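Local coordinates for Phthiocerol/phthiodiolone dimycocerosyl transferase (PDB 1Q9J), which probably transfers mycocerosyl groups from mycocerosic acid synthase onto phthiocerol, phthiodiolone and phenolphthiocerol, completing the synthesis of their dimycocerosate esters, at residues Asp71-Asp81 with Ser103-Gly115. Residues are numbered along the deposited sequence; the frame is centred on the assembly and turned at random.
Sequences DLLHSGICVID and SLLHLQLILREGG
I77 lays its CG2 methyl against CD2 of L107 at 3.6 Å. The two side chains run side by side and point the same way. Helix 36-49 packs over this pair: I77 touches V36 and S40, and L107 touches F43. Further along the same face, V79 CG1 meets L111 CD1 at 3.8 Å, the two side chains crossing at a slant. With chi1 at -169°, CG1 of V79 swings away from the backbone N, and this is the branch that meets L111.

C78, Q108, I80 and I110 lie on the other face. There the ethyl arm of I80 slants across the Q108 side chain at its nitrogen end, with I80 CD1 3.6 Å from Q108 NE2. The same methyl, I80 CD1, also lies 4.0 Å from Q108 CG. I80 CB also rests on I110 CG2.

The backbones pair in parallel, C78 with Q108, V79 with L109 and I80 with I110. L109 N donates to C78 O. I80 N reaches L109 O at 2.7 Å, and L111 N reaches I80 O at 2.7 Å. The bond from C78 N to L107 O is weak. Before it the two chains diverge, and a water accepts the L107 N-H at 2.7 Å and donates to G76 O.

Strand 105-110 also pairs with strand 117-123, while strand 78-80 is outermost within the chain. This is a short parallel edge strand of the mixed five-stranded sheet, with helix 36-49 packed on one face, in an acyltransferase built of two related domains.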
loop_
_atom_site.group_PDB
_atom_site.type_symbol
_atom_site.label_atom_id
_atom_site.label_comp_id
_atom_site.label_asym_id
_atom_site.label_seq_id
_atom_site.Cartn_x
_atom_site.Cartn_y
_atom_site.Cartn_z
ATOM N N ASP A 71 -14.072 13.903 17.872
ATOM C CA ASP A 71 -14.221 15.319 17.589
ATOM C C ASP A 71 -13.031 15.742 16.750
ATOM O O ASP A 71 -11.985 15.095 16.780
ATOM C CB ASP A 71 -14.239 16.085 18.909
ATOM C CG ASP A 71 -13.602 15.291 20.041
ATOM O OD1 ASP A 71 -14.217 14.295 20.491
ATOM O OD2 ASP A 71 -12.479 15.647 20.471
ATOM N N LEU A 72 -13.181 16.819 15.995
ATOM C CA LEU A 72 -12.080 17.285 15.171
ATOM C C LEU A 72 -11.299 18.359 15.938
ATOM O O LEU A 72 -10.208 18.762 15.523
ATOM C CB LEU A 72 -12.611 17.834 13.834
ATOM C CG LEU A 72 -13.419 16.893 12.913
ATOM C CD1 LEU A 72 -14.748 16.527 13.565
ATOM C CD2 LEU A 72 -13.676 17.564 11.572
ATOM N N LEU A 73 -11.854 18.804 17.067
ATOM C CA LEU A 73 -11.207 19.833 17.892
ATOM C C LEU A 73 -9.904 19.355 18.538
ATOM O O LEU A 73 -9.095 20.168 18.989
ATOM C CB LEU A 73 -12.172 20.343 18.987
ATOM C CG LEU A 73 -11.669 21.343 20.054
ATOM C CD1 LEU A 73 -11.069 22.577 19.396
ATOM C CD2 LEU A 73 -12.824 21.732 20.976
ATOM N N HIS A 74 -9.688 18.044 18.578
ATOM C CA HIS A 74 -8.468 17.534 19.186
ATOM C C HIS A 74 -7.383 17.199 18.159
ATOM O O HIS A 74 -6.191 17.317 18.453
ATOM C CB HIS A 74 -8.772 16.306 20.054
ATOM C CG HIS A 74 -8.973 15.041 19.278
ATOM N ND1 HIS A 74 -7.992 14.497 18.476
ATOM C CD2 HIS A 74 -10.038 14.211 19.181
ATOM C CE1 HIS A 74 -8.444 13.389 17.920
ATOM N NE2 HIS A 74 -9.684 13.191 18.330
ATOM N N SER A 75 -7.787 16.790 16.956
ATOM C CA SER A 75 -6.815 16.442 15.918
ATOM C C SER A 75 -6.127 17.645 15.272
ATOM O O SER A 75 -6.748 18.449 14.576
ATOM C CB SER A 75 -7.467 15.570 14.835
ATOM O OG SER A 75 -7.557 14.220 15.264
ATOM N N GLY A 76 -4.826 17.750 15.528
ATOM C CA GLY A 76 -4.019 18.822 14.984
ATOM C C GLY A 76 -2.653 18.268 14.636
ATOM O O GLY A 76 -2.313 17.141 15.012
ATOM N N ILE A 77 -1.861 19.051 13.910
ATOM C CA ILE A 77 -0.533 18.594 13.526
ATOM C C ILE A 77 0.348 18.467 14.754
ATOM O O ILE A 77 -0.021 18.890 15.838
ATOM C CB ILE A 77 0.148 19.549 12.524
ATOM C CG1 ILE A 77 0.266 20.948 13.121
ATOM C CG2 ILE A 77 -0.653 19.609 11.241
ATOM C CD1 ILE A 77 1.016 21.917 12.229
ATOM N N CYS A 78 1.512 17.875 14.573
ATOM C CA CYS A 78 2.429 17.688 15.666
ATOM C C CYS A 78 3.829 18.027 15.185
ATOM O O CYS A 78 4.490 17.208 14.534
ATOM C CB CYS A 78 2.367 16.245 16.143
ATOM S SG CYS A 78 3.834 15.708 17.020
ATOM N N VAL A 79 4.276 19.243 15.491
ATOM C CA VAL A 79 5.599 19.701 15.077
ATOM C C VAL A 79 6.704 19.287 16.052
ATOM O O VAL A 79 6.518 19.327 17.263
ATOM C CB VAL A 79 5.625 21.216 14.946
ATOM C CG1 VAL A 79 6.913 21.634 14.267
ATOM C CG2 VAL A 79 4.412 21.690 14.177
ATOM N N ILE A 80 7.855 18.891 15.518
ATOM C CA ILE A 80 8.981 18.478 16.355
ATOM C C ILE A 80 10.302 19.049 15.843
ATOM O O ILE A 80 10.428 19.380 14.662
ATOM C CB ILE A 80 9.108 16.952 16.402
ATOM C CG1 ILE A 80 7.791 16.339 16.885
ATOM C CG2 ILE A 80 10.253 16.555 17.310
ATOM C CD1 ILE A 80 7.763 14.831 16.778
ATOM N N ASP A 81 11.289 19.157 16.730
ATOM C CA ASP A 81 12.596 19.697 16.355
ATOM C C ASP A 81 13.716 18.675 16.539
ATOM O O ASP A 81 14.454 18.384 15.600
ATOM C CB ASP A 81 12.899 20.953 17.177
ATOM C CG ASP A 81 14.168 21.653 16.729
ATOM O OD1 ASP A 81 14.533 22.671 17.357
ATOM O OD2 ASP A 81 14.799 21.189 15.749
ATOM N N SER A 103 -6.842 7.111 18.180
ATOM C CA SER A 103 -6.880 7.902 16.947
ATOM C C SER A 103 -6.514 7.027 15.741
ATOM O O SER A 103 -5.902 5.971 15.902
ATOM C CB SER A 103 -5.891 9.069 17.093
ATOM O OG SER A 103 -5.819 9.878 15.943
ATOM N N LEU A 104 -6.882 7.441 14.533
ATOM C CA LEU A 104 -6.536 6.639 13.350
ATOM C C LEU A 104 -5.744 7.464 12.355
ATOM O O LEU A 104 -5.400 6.984 11.283
ATOM C CB LEU A 104 -7.798 6.127 12.666
ATOM C CG LEU A 104 -8.709 5.255 13.525
ATOM C CD1 LEU A 104 -9.917 4.823 12.705
ATOM C CD2 LEU A 104 -7.941 4.040 14.009
ATOM N N LEU A 105 -5.449 8.702 12.728
ATOM C CA LEU A 105 -4.717 9.597 11.858
ATOM C C LEU A 105 -3.795 10.498 12.689
ATOM O O LEU A 105 -4.190 11.018 13.744
ATOM C CB LEU A 105 -5.710 10.438 11.053
ATOM C CG LEU A 105 -5.154 11.458 10.058
ATOM C CD1 LEU A 105 -4.370 10.755 8.963
ATOM C CD2 LEU A 105 -6.292 12.255 9.474
ATOM N N HIS A 106 -2.572 10.678 12.194
ATOM C CA HIS A 106 -1.556 11.495 12.852
ATOM C C HIS A 106 -0.676 12.174 11.800
ATOM O O HIS A 106 -0.129 11.507 10.913
ATOM C CB HIS A 106 -0.673 10.620 13.758
ATOM C CG HIS A 106 -1.344 10.174 15.026
ATOM N ND1 HIS A 106 -1.688 11.048 16.031
ATOM C CD2 HIS A 106 -1.724 8.945 15.448
ATOM C CE1 HIS A 106 -2.253 10.377 17.023
ATOM N NE2 HIS A 106 -2.287 9.102 16.695
ATOM N N LEU A 107 -0.557 13.497 11.880
ATOM C CA LEU A 107 0.299 14.230 10.948
ATOM C C LEU A 107 1.505 14.734 11.733
ATOM O O LEU A 107 1.403 15.680 12.507
ATOM C CB LEU A 107 -0.442 15.414 10.308
ATOM C CG LEU A 107 0.438 16.194 9.317
ATOM C CD1 LEU A 107 1.084 15.223 8.337
ATOM C CD2 LEU A 107 -0.376 17.240 8.572
ATOM N N GLN A 108 2.653 14.101 11.522
ATOM C CA GLN A 108 3.868 14.469 12.243
ATOM C C GLN A 108 4.914 15.217 11.411
ATOM O O GLN A 108 5.504 14.652 10.490
ATOM C CB GLN A 108 4.497 13.206 12.827
ATOM C CG GLN A 108 5.710 13.461 13.689
ATOM C CD GLN A 108 6.468 12.188 13.971
ATOM O OE1 GLN A 108 6.938 11.522 13.045
ATOM N NE2 GLN A 108 6.599 11.840 15.251
ATOM N N LEU A 109 5.145 16.481 11.755
ATOM C CA LEU A 109 6.129 17.301 11.060
ATOM C C LEU A 109 7.381 17.520 11.908
ATOM O O LEU A 109 7.308 18.100 12.991
ATOM C CB LEU A 109 5.538 18.661 10.710
ATOM C CG LEU A 109 6.544 19.622 10.069
ATOM C CD1 LEU A 109 6.997 19.061 8.733
ATOM C CD2 LEU A 109 5.910 20.994 9.899
ATOM N N ILE A 110 8.529 17.073 11.408
ATOM C CA ILE A 110 9.788 17.227 12.135
ATOM C C ILE A 110 10.733 18.201 11.420
ATOM O O ILE A 110 11.324 17.865 10.394
ATOM C CB ILE A 110 10.508 15.870 12.299
ATOM C CG1 ILE A 110 9.530 14.815 12.795
ATOM C CG2 ILE A 110 11.630 15.996 13.316
ATOM C CD1 ILE A 110 10.153 13.451 12.957
ATOM N N LEU A 111 10.877 19.399 11.982
ATOM C CA LEU A 111 11.739 20.427 11.419
ATOM C C LEU A 111 13.206 20.009 11.431
ATOM O O LEU A 111 13.685 19.405 12.395
ATOM C CB LEU A 111 11.564 21.731 12.195
ATOM C CG LEU A 111 10.146 22.295 12.270
ATOM C CD1 LEU A 111 10.108 23.372 13.337
ATOM C CD2 LEU A 111 9.713 22.855 10.925
ATOM N N ARG A 112 13.909 20.330 10.346
ATOM C CA ARG A 112 15.324 20.001 10.200
ATOM C C ARG A 112 16.096 21.155 9.575
ATOM O O ARG A 112 15.650 22.304 9.600
ATOM C CB ARG A 112 15.509 18.749 9.334
ATOM C CG ARG A 112 15.054 17.440 9.970
ATOM C CD ARG A 112 15.758 17.185 11.294
ATOM N NE ARG A 112 16.066 15.769 11.503
ATOM C CZ ARG A 112 15.160 14.802 11.633
ATOM N NH1 ARG A 112 13.867 15.086 11.579
ATOM N NH2 ARG A 112 15.549 13.546 11.815
ATOM N N GLU A 113 17.260 20.835 9.018
ATOM C CA GLU A 113 18.136 21.818 8.382
ATOM C C GLU A 113 17.441 22.609 7.270
ATOM O O GLU A 113 16.720 23.573 7.535
ATOM C CB GLU A 113 19.368 21.114 7.801
ATOM C CG GLU A 113 20.188 20.316 8.807
ATOM C CD GLU A 113 20.873 21.186 9.845
ATOM O OE1 GLU A 113 21.640 22.095 9.450
ATOM O OE2 GLU A 113 20.653 20.954 11.055
ATOM N N GLY A 114 17.681 22.204 6.023
ATOM C CA GLY A 114 17.070 22.877 4.893
ATOM C C GLY A 114 15.579 22.621 4.909
ATOM O O GLY A 114 14.772 23.545 4.828
ATOM N N GLY A 115 15.216 21.350 5.027
ATOM C CA GLY A 115 13.815 20.984 5.062
ATOM C C GLY A 115 13.522 20.024 6.195
ATOM O O GLY A 115 14.440 19.472 6.804
HETATM O O HOH W 1 -1.531 14.195 14.284
#